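Local coordinates for protein peroxisomal catalase A (Saccharomyces cerevisiae, PDB 1A4E) that breaks down hydrogen peroxide to water and oxygen with a heme cofactor, probably protecting the cell from peroxide made by peroxisomal oxidases, at residues Q173-I176 with H177-I181; Q265-E269 with R270-K274; E327-D331 with P332-A336; A421-P424 with G425-F429. All coordinates share one frame; numbering follows the deposited sequence.

Four local contacts, each between neighbouring pieces of chain, come one after another along the sequence. Interaction 1 starts helix 176-182; interaction 2 takes strand 259-267 into helix 269-274; interaction 3 leads from strand 326-328 into helix 332-348 beside the heme; interaction 4 is the loop before helix 430-440. Interactions 2 and 3, centres about 17 Å apart, leave strands of the same antiparallel sheet. Interactions 1 and 4 touch although some 240 residues separate them: their centres are about 12 Å apart, and V174 N gives a weak hydrogen bond to T422 OG1, so the loop leading into the C-terminal helices packs directly on the start of helix 176-182.

Interaction 1: Q173-I176 with H177-I181; sequences QVAI and HQVMI
The backbone of A175 and I176 passes from a 3-10 turn into helix 176-182, and the first i to i+4 bonds run from V179 N to A175 O (2.9 Å) and from M180 N to I176 O (3.0 Å). V174 O, one residue earlier, is reached by two waters: one donates to it and accepts from Q178 N, the other donates to it and is weakly held by H177 N. Among the side chains, I176 and M180 lie alongside each other and point the same way, with I176 CD1 3.8 Å from M180 CG. M180 carries its CG beside its own backbone N (chi1 -73°), which sets that carbon 3.2 Å from I176 O. On another face V179 CG2 comes within 4.3 Å of A175 CB, in a buried patch lined by W164 and L167 of helix 160-168. I176 and M180 meet helices 430-440 and 462-473, and V179 also touches F472 of the latter. H177 ND1 is hydrogen-bonded to T283 O, and Q178 gives NE2 to T131 OG1. This is a helix N-terminus entered through a 3-10 turn, with water completing its first turn.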
loop_
_atom_site.group_PDB
_atom_site.type_symbol
_atom_site.label_atom_id
_atom_site.label_comp_id
_atom_site.label_asym_id
_atom_site.label_seq_id
_atom_site.Cartn_x
_atom_site.Cartn_y
_atom_site.Cartn_z
ATOM N N GLN B 173 34.154 12.731 10.942
ATOM C CA GLN B 173 35.316 13.011 10.086
ATOM C C GLN B 173 35.993 11.700 9.677
ATOM O O GLN B 173 36.903 11.785 8.773
ATOM C CB GLN B 173 36.322 13.883 10.837
ATOM C CG GLN B 173 35.738 15.226 11.275
ATOM C CD GLN B 173 36.743 16.094 12.035
ATOM O OE1 GLN B 173 37.882 15.679 12.240
ATOM N NE2 GLN B 173 36.386 17.288 12.471
ATOM N N VAL B 174 35.679 10.531 10.189
ATOM C CA VAL B 174 36.184 9.236 9.728
ATOM C C VAL B 174 35.750 8.975 8.274
ATOM O O VAL B 174 36.211 8.047 7.617
ATOM C CB VAL B 174 35.668 8.138 10.743
ATOM C CG1 VAL B 174 34.180 7.895 10.637
ATOM C CG2 VAL B 174 36.425 6.855 10.483
ATOM N N ALA B 175 34.870 9.834 7.735
ATOM C CA ALA B 175 34.442 9.817 6.346
ATOM C C ALA B 175 35.495 10.310 5.360
ATOM O O ALA B 175 35.336 10.096 4.162
ATOM C CB ALA B 175 33.219 10.697 6.179
ATOM N N ILE B 176 36.580 10.931 5.852
ATOM C CA ILE B 176 37.600 11.587 5.036
ATOM C C ILE B 176 38.281 10.710 3.980
ATOM O O ILE B 176 38.524 11.211 2.878
ATOM C CB ILE B 176 38.590 12.257 6.089
ATOM C CG1 ILE B 176 39.018 13.621 5.544
ATOM C CG2 ILE B 176 39.769 11.360 6.442
ATOM C CD1 ILE B 176 39.694 13.781 4.184
ATOM N N HIS B 177 38.540 9.411 4.232
ATOM C CA HIS B 177 39.127 8.516 3.234
ATOM C C HIS B 177 38.174 8.429 2.044
ATOM O O HIS B 177 38.595 8.554 0.891
ATOM C CB HIS B 177 39.340 7.139 3.871
ATOM C CG HIS B 177 40.136 6.102 3.078
ATOM N ND1 HIS B 177 40.380 4.857 3.471
ATOM C CD2 HIS B 177 40.708 6.261 1.839
ATOM C CE1 HIS B 177 41.060 4.260 2.530
ATOM N NE2 HIS B 177 41.256 5.111 1.553
ATOM N N GLN B 178 36.872 8.283 2.339
ATOM C CA GLN B 178 35.863 8.229 1.305
ATOM C C GLN B 178 35.660 9.562 0.599
ATOM O O GLN B 178 35.487 9.555 -0.622
ATOM C CB GLN B 178 34.536 7.769 1.897
ATOM C CG GLN B 178 33.405 7.684 0.884
ATOM C CD GLN B 178 33.644 6.836 -0.347
ATOM O OE1 GLN B 178 33.196 7.137 -1.452
ATOM N NE2 GLN B 178 34.343 5.727 -0.186
ATOM N N VAL B 179 35.696 10.697 1.320
ATOM C CA VAL B 179 35.514 12.004 0.696
ATOM C C VAL B 179 36.641 12.270 -0.297
ATOM O O VAL B 179 36.392 12.846 -1.356
ATOM C CB VAL B 179 35.460 13.073 1.805
ATOM C CG1 VAL B 179 35.388 14.474 1.229
ATOM C CG2 VAL B 179 34.205 12.843 2.632
ATOM N N MET B 180 37.856 11.785 0.014
ATOM C CA MET B 180 39.011 11.889 -0.863
ATOM C C MET B 180 38.791 11.148 -2.173
ATOM O O MET B 180 39.100 11.670 -3.246
ATOM C CB MET B 180 40.244 11.307 -0.188
ATOM C CG MET B 180 40.846 12.134 0.940
ATOM S SD MET B 180 41.636 13.639 0.337
ATOM C CE MET B 180 43.095 12.841 -0.264
ATOM N N ILE B 181 38.245 9.924 -2.086
ATOM C CA ILE B 181 37.943 9.123 -3.270
ATOM C C ILE B 181 36.798 9.745 -4.073
ATOM O O ILE B 181 36.887 9.827 -5.295
ATOM C CB ILE B 181 37.581 7.678 -2.832
ATOM C CG1 ILE B 181 38.786 7.029 -2.170
ATOM C CG2 ILE B 181 37.176 6.838 -4.044
ATOM C CD1 ILE B 181 38.431 5.723 -1.447
HETATM O O HOH W 1 35.913 6.932 4.926
HETATM O O HOH W 2 38.891 7.877 7.184
#

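Interaction 2: Q265-E269 with R270-K274; sequences QTMTE and RDAKK
T268 and D271 grip each other at the start of helix 269-274. D271 OD2 takes T268 N at 3.1 Å in a nearly straight bond (169°), which arrives on the anti side of the carboxylate and 32° out of its plane. The same oxygen accepts a weak bond from T268 OG1, 3.0 Å from OD2, while D271 N returns a weak bond of 3.3 Å to T268 OG1. With chi1 at 62°, T268 OG1 sits between its own backbone N and carbonyl carbon, facing the first turn. This reciprocal pairing is a capping box. Next to it, M267 CG packs on D271 CB at 3.4 Å, and the extended chain carries SD on to A272, 4.2 Å from A272 CB. Backbone bonds from A272 N to T268 O and from K273 N to E269 O continue the helix.

Farther out, the second carboxylate oxygen of D271 is held in a salt bridge by R270, whose NH1 lies 3.0 Å from OD1, with K274 NZ at a long 4.0 Å from the same OD1. K274 NZ also stands over one face of the R270 guanidinium. Behind the cap, M267 is fixed by a backbone bond to Y214 and by W286 and F291. Through OD2 the aspartate thus ties the N-cap residue just after the strand to the first turn of the helix, and through OD1 it makes a salt bridge to R270 and a long one to K274, an arrangement likely to keep its carboxylate ionised.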
loop_
_atom_site.group_PDB
_atom_site.type_symbol
_atom_site.label_atom_id
_atom_site.label_comp_id
_atom_site.label_asym_id
_atom_site.label_seq_id
_atom_site.Cartn_x
_atom_site.Cartn_y
_atom_site.Cartn_z
ATOM N N GLN B 265 40.946 -10.808 -1.096
ATOM C CA GLN B 265 42.029 -10.702 -0.134
ATOM C C GLN B 265 41.546 -11.516 1.050
ATOM O O GLN B 265 40.416 -11.342 1.512
ATOM C CB GLN B 265 42.245 -9.292 0.356
ATOM C CG GLN B 265 42.895 -8.352 -0.628
ATOM C CD GLN B 265 42.924 -6.944 -0.062
ATOM O OE1 GLN B 265 41.867 -6.366 0.166
ATOM N NE2 GLN B 265 44.091 -6.349 0.205
ATOM N N THR B 266 42.359 -12.460 1.519
ATOM C CA THR B 266 41.996 -13.239 2.681
ATOM C C THR B 266 42.901 -12.912 3.854
ATOM O O THR B 266 43.983 -12.342 3.707
ATOM C CB THR B 266 42.061 -14.738 2.367
ATOM O OG1 THR B 266 43.348 -15.032 1.855
ATOM C CG2 THR B 266 40.994 -15.131 1.377
ATOM N N MET B 267 42.423 -13.300 5.034
ATOM C CA MET B 267 43.069 -12.977 6.289
ATOM C C MET B 267 42.525 -13.888 7.374
ATOM O O MET B 267 41.330 -14.169 7.402
ATOM C CB MET B 267 42.763 -11.522 6.617
ATOM C CG MET B 267 43.488 -11.010 7.814
ATOM S SD MET B 267 42.937 -9.377 8.315
ATOM C CE MET B 267 43.649 -8.428 7.010
ATOM N N THR B 268 43.375 -14.377 8.276
ATOM C CA THR B 268 42.900 -15.166 9.407
ATOM C C THR B 268 42.558 -14.258 10.585
ATOM O O THR B 268 42.768 -13.042 10.555
ATOM C CB THR B 268 43.972 -16.202 9.834
ATOM O OG1 THR B 268 45.142 -15.497 10.241
ATOM C CG2 THR B 268 44.264 -17.181 8.708
ATOM N N GLU B 269 42.005 -14.854 11.637
ATOM C CA GLU B 269 41.671 -14.117 12.846
ATOM C C GLU B 269 42.932 -13.604 13.558
ATOM O O GLU B 269 42.943 -12.499 14.103
ATOM C CB GLU B 269 40.861 -15.060 13.709
ATOM C CG GLU B 269 40.185 -14.391 14.892
ATOM C CD GLU B 269 39.369 -15.322 15.782
ATOM O OE1 GLU B 269 39.461 -16.549 15.660
ATOM O OE2 GLU B 269 38.627 -14.804 16.615
ATOM N N ARG B 270 44.018 -14.400 13.514
ATOM C CA ARG B 270 45.335 -14.057 14.055
ATOM C C ARG B 270 45.921 -12.842 13.341
ATOM O O ARG B 270 46.428 -11.936 14.005
ATOM C CB ARG B 270 46.234 -15.298 13.904
ATOM C CG ARG B 270 47.765 -15.208 13.948
ATOM C CD ARG B 270 48.216 -16.585 13.444
ATOM N NE ARG B 270 49.564 -16.727 12.886
ATOM C CZ ARG B 270 49.926 -16.364 11.635
ATOM N NH1 ARG B 270 49.075 -15.813 10.759
ATOM N NH2 ARG B 270 51.161 -16.646 11.219
ATOM N N ASP B 271 45.841 -12.779 12.001
ATOM C CA ASP B 271 46.297 -11.606 11.266
ATOM C C ASP B 271 45.470 -10.379 11.601
ATOM O O ASP B 271 46.014 -9.280 11.676
ATOM C CB ASP B 271 46.194 -11.784 9.769
ATOM C CG ASP B 271 46.941 -12.951 9.165
ATOM O OD1 ASP B 271 48.069 -13.220 9.567
ATOM O OD2 ASP B 271 46.384 -13.586 8.277
ATOM N N ALA B 272 44.158 -10.572 11.826
ATOM C CA ALA B 272 43.252 -9.487 12.180
ATOM C C ALA B 272 43.622 -8.834 13.503
ATOM O O ALA B 272 43.512 -7.616 13.641
ATOM C CB ALA B 272 41.828 -10.003 12.287
ATOM N N LYS B 273 44.105 -9.644 14.461
ATOM C CA LYS B 273 44.556 -9.155 15.758
ATOM C C LYS B 273 45.842 -8.359 15.646
ATOM O O LYS B 273 46.077 -7.456 16.441
ATOM C CB LYS B 273 44.785 -10.315 16.715
ATOM C CG LYS B 273 43.498 -10.920 17.240
ATOM C CD LYS B 273 43.819 -12.269 17.864
ATOM C CE LYS B 273 42.582 -12.869 18.533
ATOM N NZ LYS B 273 42.816 -14.253 18.915
ATOM N N LYS B 274 46.685 -8.658 14.658
ATOM C CA LYS B 274 47.933 -7.934 14.477
ATOM C C LYS B 274 47.755 -6.636 13.693
ATOM O O LYS B 274 48.702 -5.850 13.626
ATOM C CB LYS B 274 48.954 -8.798 13.736
ATOM C CG LYS B 274 49.405 -10.137 14.323
ATOM C CD LYS B 274 50.104 -10.830 13.146
ATOM C CE LYS B 274 50.691 -12.234 13.358
ATOM N NZ LYS B 274 51.095 -12.816 12.077
#

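Interaction 3: E327-D331 with P332-A336; sequences EASAD and PVLQA. With HEM (protoporphyrin IX containing Fe), chain I.
A capped helix start, D331 leading into the proline-begun helix 332-348, takes the chain from strand 326-328 to the heme. D331 is the N-cap: with CG anti to its backbone N (chi1 175°), OD1 swings over the first turn and accepts weak bonds from V333 N (3.1 Å) and L334 N (3.4 Å), while OD2 goes to H201. D331 O takes Q335 N at 3.0 Å. Q335 then folds back, its chain bent at chi2, and NE2 reaches S329 O at 2.9 Å from above the carbonyl plane, 47° out of it; OE1 is taken by L31 N of a second subunit. A lysine in its place would probably leave that L31 N of the second subunit without its acceptor and the buried amide site with an ill-fitting charge. L334 CD2 packs on A328 CB at 3.6 Å, joining the chain ahead of the cap to the helix. V333 puts CG1 3.5 Å from HEM CAB, against the porphyrin's vinyl group. Further along, the same helix carries Y341, the axial ligand of the heme iron, as is characteristic of the proximal helix of heme catalases.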
loop_
_atom_site.group_PDB
_atom_site.type_symbol
_atom_site.label_atom_id
_atom_site.label_comp_id
_atom_site.label_asym_id
_atom_site.label_seq_id
_atom_site.Cartn_x
_atom_site.Cartn_y
_atom_site.Cartn_z
ATOM N N GLU B 327 29.067 -15.566 4.824
ATOM C CA GLU B 327 28.385 -14.861 5.893
ATOM C C GLU B 327 28.937 -13.458 6.096
ATOM O O GLU B 327 29.990 -13.101 5.570
ATOM C CB GLU B 327 28.513 -15.665 7.187
ATOM C CG GLU B 327 27.507 -16.802 7.339
ATOM C CD GLU B 327 26.057 -16.339 7.501
ATOM O OE1 GLU B 327 25.753 -15.659 8.475
ATOM O OE2 GLU B 327 25.213 -16.656 6.667
ATOM N N ALA B 328 28.190 -12.633 6.832
ATOM C CA ALA B 328 28.602 -11.272 7.118
ATOM C C ALA B 328 29.473 -11.207 8.366
ATOM O O ALA B 328 29.395 -12.082 9.234
ATOM C CB ALA B 328 27.383 -10.407 7.346
ATOM N N SER B 329 30.339 -10.193 8.456
ATOM C CA SER B 329 31.148 -10.004 9.654
ATOM C C SER B 329 30.440 -9.063 10.624
ATOM O O SER B 329 29.374 -8.529 10.312
ATOM C CB SER B 329 32.510 -9.411 9.304
ATOM O OG SER B 329 32.420 -8.053 8.895
ATOM N N ALA B 330 31.058 -8.806 11.787
ATOM C CA ALA B 330 30.500 -7.937 12.806
ATOM C C ALA B 330 30.725 -6.458 12.517
ATOM O O ALA B 330 30.662 -5.627 13.423
ATOM C CB ALA B 330 31.108 -8.268 14.164
ATOM N N ASP B 331 31.009 -6.108 11.249
ATOM C CA ASP B 331 31.074 -4.722 10.805
ATOM C C ASP B 331 29.680 -4.141 11.053
ATOM O O ASP B 331 28.717 -4.646 10.480
ATOM C CB ASP B 331 31.436 -4.702 9.314
ATOM C CG ASP B 331 31.457 -3.354 8.585
ATOM O OD1 ASP B 331 30.619 -2.479 8.805
ATOM O OD2 ASP B 331 32.321 -3.181 7.733
ATOM N N PRO B 332 29.522 -3.090 11.875
ATOM C CA PRO B 332 28.237 -2.558 12.325
ATOM C C PRO B 332 27.343 -2.048 11.201
ATOM O O PRO B 332 26.120 -2.100 11.323
ATOM C CB PRO B 332 28.583 -1.458 13.297
ATOM C CG PRO B 332 30.011 -1.721 13.635
ATOM C CD PRO B 332 30.599 -2.230 12.343
ATOM N N VAL B 333 27.964 -1.545 10.124
ATOM C CA VAL B 333 27.240 -1.057 8.960
ATOM C C VAL B 333 26.673 -2.244 8.185
ATOM O O VAL B 333 25.489 -2.215 7.850
ATOM C CB VAL B 333 28.202 -0.212 8.099
ATOM C CG1 VAL B 333 27.536 0.337 6.855
ATOM C CG2 VAL B 333 28.640 0.974 8.931
ATOM N N LEU B 334 27.464 -3.304 7.937
ATOM C CA LEU B 334 26.986 -4.503 7.260
ATOM C C LEU B 334 25.895 -5.211 8.047
ATOM O O LEU B 334 24.941 -5.725 7.458
ATOM C CB LEU B 334 28.135 -5.487 7.034
ATOM C CG LEU B 334 27.842 -6.843 6.372
ATOM C CD1 LEU B 334 27.091 -6.659 5.054
ATOM C CD2 LEU B 334 29.158 -7.561 6.147
ATOM N N GLN B 335 26.037 -5.225 9.373
ATOM C CA GLN B 335 25.053 -5.815 10.266
ATOM C C GLN B 335 23.688 -5.145 10.110
ATOM O O GLN B 335 22.680 -5.843 9.994
ATOM C CB GLN B 335 25.529 -5.677 11.704
ATOM C CG GLN B 335 26.715 -6.544 12.078
ATOM C CD GLN B 335 26.361 -7.968 12.441
ATOM O OE1 GLN B 335 25.635 -8.200 13.396
ATOM N NE2 GLN B 335 26.861 -8.959 11.713
ATOM N N ALA B 336 23.634 -3.805 10.061
ATOM C CA ALA B 336 22.382 -3.087 9.853
ATOM C C ALA B 336 21.780 -3.303 8.463
ATOM O O ALA B 336 20.556 -3.337 8.307
ATOM C CB ALA B 336 22.595 -1.606 10.029
HETATM C CHA HEM I . 20.787 0.454 -1.879
HETATM C CHB HEM I . 20.523 0.821 2.896
HETATM C CHC HEM I . 25.297 1.101 3.114
HETATM C CHD HEM I . 25.529 -0.305 -1.480
HETATM C C1A HEM I . 20.296 0.695 -0.609
HETATM C C2A HEM I . 18.889 0.638 -0.262
HETATM C C3A HEM I . 18.818 0.653 1.092
HETATM C C4A HEM I . 20.176 0.755 1.568
HETATM C CMA HEM I . 17.582 0.508 1.966
HETATM C CAA HEM I . 17.729 0.503 -1.232
HETATM C CBA HEM I . 17.253 -0.933 -1.228
HETATM C CGA HEM I . 16.078 -1.217 -2.136
HETATM O O1A HEM I . 15.074 -0.508 -2.107
HETATM O O2A HEM I . 16.172 -2.186 -2.873
HETATM C C1B HEM I . 21.811 0.901 3.376
HETATM C C2B HEM I . 22.138 1.082 4.770
HETATM C C3B HEM I . 23.499 1.272 4.838
HETATM C C4B HEM I . 23.968 1.171 3.463
HETATM C CMB HEM I . 21.095 1.075 5.883
HETATM C CAB HEM I . 24.330 1.524 5.936
HETATM C CBB HEM I . 24.006 1.394 7.365
HETATM C C1C HEM I . 25.786 0.712 1.883
HETATM C C2C HEM I . 27.163 0.344 1.646
HETATM C C3C HEM I . 27.229 -0.120 0.364
HETATM C C4C HEM I . 25.885 -0.017 -0.173
HETATM C CMC HEM I . 28.276 0.426 2.688
HETATM C CAC HEM I . 28.325 -0.649 -0.301
HETATM C CBC HEM I . 29.050 -1.812 0.163
HETATM C C1D HEM I . 24.253 -0.200 -2.000
HETATM C C2D HEM I . 23.903 -0.478 -3.370
HETATM C C3D HEM I . 22.579 -0.235 -3.481
HETATM C C4D HEM I . 22.112 0.178 -2.185
HETATM C CMD HEM I . 24.827 -0.973 -4.474
HETATM C CAD HEM I . 21.748 -0.323 -4.746
HETATM C CBD HEM I . 21.138 -1.681 -5.007
HETATM C CGD HEM I . 20.385 -1.667 -6.325
HETATM O O1D HEM I . 20.997 -1.426 -7.356
HETATM O O2D HEM I . 19.180 -1.883 -6.335
HETATM N NA HEM I . 21.082 0.739 0.528
HETATM N NB HEM I . 22.934 0.930 2.582
HETATM N NC HEM I . 24.999 0.447 0.783
HETATM N ND HEM I . 23.145 0.188 -1.270
HETATM FE FE HEM I . 23.043 0.618 0.643
#

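Interaction 4: A421-P424 with G425-F429; sequences ATSP and GDVDF
G425 opens the second half of a loop that turns back on S423 and P424. Its phi of 93° would press a side chain against P424 O, a backbone shape that is comfortable only without a CB. G425 O receives a weak bond from a water that also donates to S423 O (2.7 Å) and accepts from D428 N. D426 makes a salt bridge to R433 through OD2, and its O accepts from F429 N at 2.9 Å. V427 leans CG1 onto S423 CB at 3.6 Å. This is the loop between strand 411-418 and helix 430-440, stitched across its mouth by D428. There OD2 takes S423 N at 2.8 Å, met nearly end-on to the carboxylate C-O bond, and also pairs with R137; OD1 is shared between K284 and a second water, 3.0 Å away, which bonds S423 OG as well, itself hydrogen-bonded to R137 NH2. CG beside the backbone N (chi1 -62°) turns the carboxylate back toward S423. An alanine here is likely to strand S423 N without its acceptor and R137 and K284 without this shared counter-charge. F429 comes last, its side chain crossing that of T422 at about a right angle, with CE1 4.2 Å from T422 CG2; the water bridging S423 O, G425 O and D428 N lies in plane at the ring edge.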
loop_
_atom_site.group_PDB
_atom_site.type_symbol
_atom_site.label_atom_id
_atom_site.label_comp_id
_atom_site.label_asym_id
_atom_site.label_seq_id
_atom_site.Cartn_x
_atom_site.Cartn_y
_atom_site.Cartn_z
ATOM N N ALA B 421 32.709 6.905 17.130
ATOM C CA ALA B 421 33.128 8.223 16.670
ATOM C C ALA B 421 34.560 8.245 16.149
ATOM O O ALA B 421 35.302 7.299 16.419
ATOM C CB ALA B 421 33.004 9.174 17.831
ATOM N N THR B 422 34.982 9.265 15.395
ATOM C CA THR B 422 36.366 9.379 14.924
ATOM C C THR B 422 37.334 9.203 16.093
ATOM O O THR B 422 37.230 9.863 17.131
ATOM C CB THR B 422 36.649 10.765 14.288
ATOM O OG1 THR B 422 35.583 11.003 13.385
ATOM C CG2 THR B 422 37.985 10.851 13.541
ATOM N N SER B 423 38.205 8.207 15.931
ATOM C CA SER B 423 39.234 7.876 16.906
ATOM C C SER B 423 40.223 9.016 17.100
ATOM O O SER B 423 40.530 9.717 16.133
ATOM C CB SER B 423 40.004 6.637 16.461
ATOM O OG SER B 423 39.168 5.496 16.356
ATOM N N PRO B 424 40.737 9.274 18.316
ATOM C CA PRO B 424 41.801 10.240 18.553
ATOM C C PRO B 424 43.080 9.822 17.846
ATOM O O PRO B 424 43.318 8.644 17.561
ATOM C CB PRO B 424 41.911 10.292 20.061
ATOM C CG PRO B 424 41.484 8.911 20.487
ATOM C CD PRO B 424 40.290 8.685 19.574
ATOM N N GLY B 425 43.875 10.832 17.512
ATOM C CA GLY B 425 45.126 10.592 16.826
ATOM C C GLY B 425 44.972 10.682 15.318
ATOM O O GLY B 425 44.119 11.392 14.778
ATOM N N ASP B 426 45.804 9.895 14.644
ATOM C CA ASP B 426 45.861 9.953 13.203
ATOM C C ASP B 426 45.413 8.697 12.472
ATOM O O ASP B 426 45.405 8.678 11.240
ATOM C CB ASP B 426 47.290 10.312 12.845
ATOM C CG ASP B 426 47.408 10.949 11.475
ATOM O OD1 ASP B 426 46.743 11.963 11.235
ATOM O OD2 ASP B 426 48.163 10.417 10.665
ATOM N N VAL B 427 44.997 7.652 13.202
ATOM C CA VAL B 427 44.605 6.374 12.615
ATOM C C VAL B 427 43.503 6.458 11.549
ATOM O O VAL B 427 43.547 5.720 10.566
ATOM C CB VAL B 427 44.216 5.429 13.806
ATOM C CG1 VAL B 427 42.965 5.938 14.519
ATOM C CG2 VAL B 427 44.031 4.004 13.286
ATOM N N ASP B 428 42.542 7.377 11.699
ATOM C CA ASP B 428 41.476 7.561 10.727
ATOM C C ASP B 428 41.780 8.586 9.650
ATOM O O ASP B 428 40.926 8.899 8.824
ATOM C CB ASP B 428 40.196 7.954 11.447
ATOM C CG ASP B 428 39.684 6.903 12.430
ATOM O OD1 ASP B 428 39.959 5.715 12.267
ATOM O OD2 ASP B 428 38.994 7.272 13.371
ATOM N N PHE B 429 43.008 9.116 9.646
ATOM C CA PHE B 429 43.459 10.044 8.622
ATOM C C PHE B 429 44.631 9.497 7.822
ATOM O O PHE B 429 44.876 9.963 6.710
ATOM C CB PHE B 429 43.861 11.377 9.254
ATOM C CG PHE B 429 42.655 12.213 9.659
ATOM C CD1 PHE B 429 42.011 11.980 10.877
ATOM C CD2 PHE B 429 42.168 13.196 8.790
ATOM C CE1 PHE B 429 40.876 12.719 11.213
ATOM C CE2 PHE B 429 41.034 13.933 9.136
ATOM C CZ PHE B 429 40.389 13.695 10.347
HETATM O O HOH W 3 42.073 9.468 13.872
HETATM O O HOH W 4 40.079 3.524 14.362
#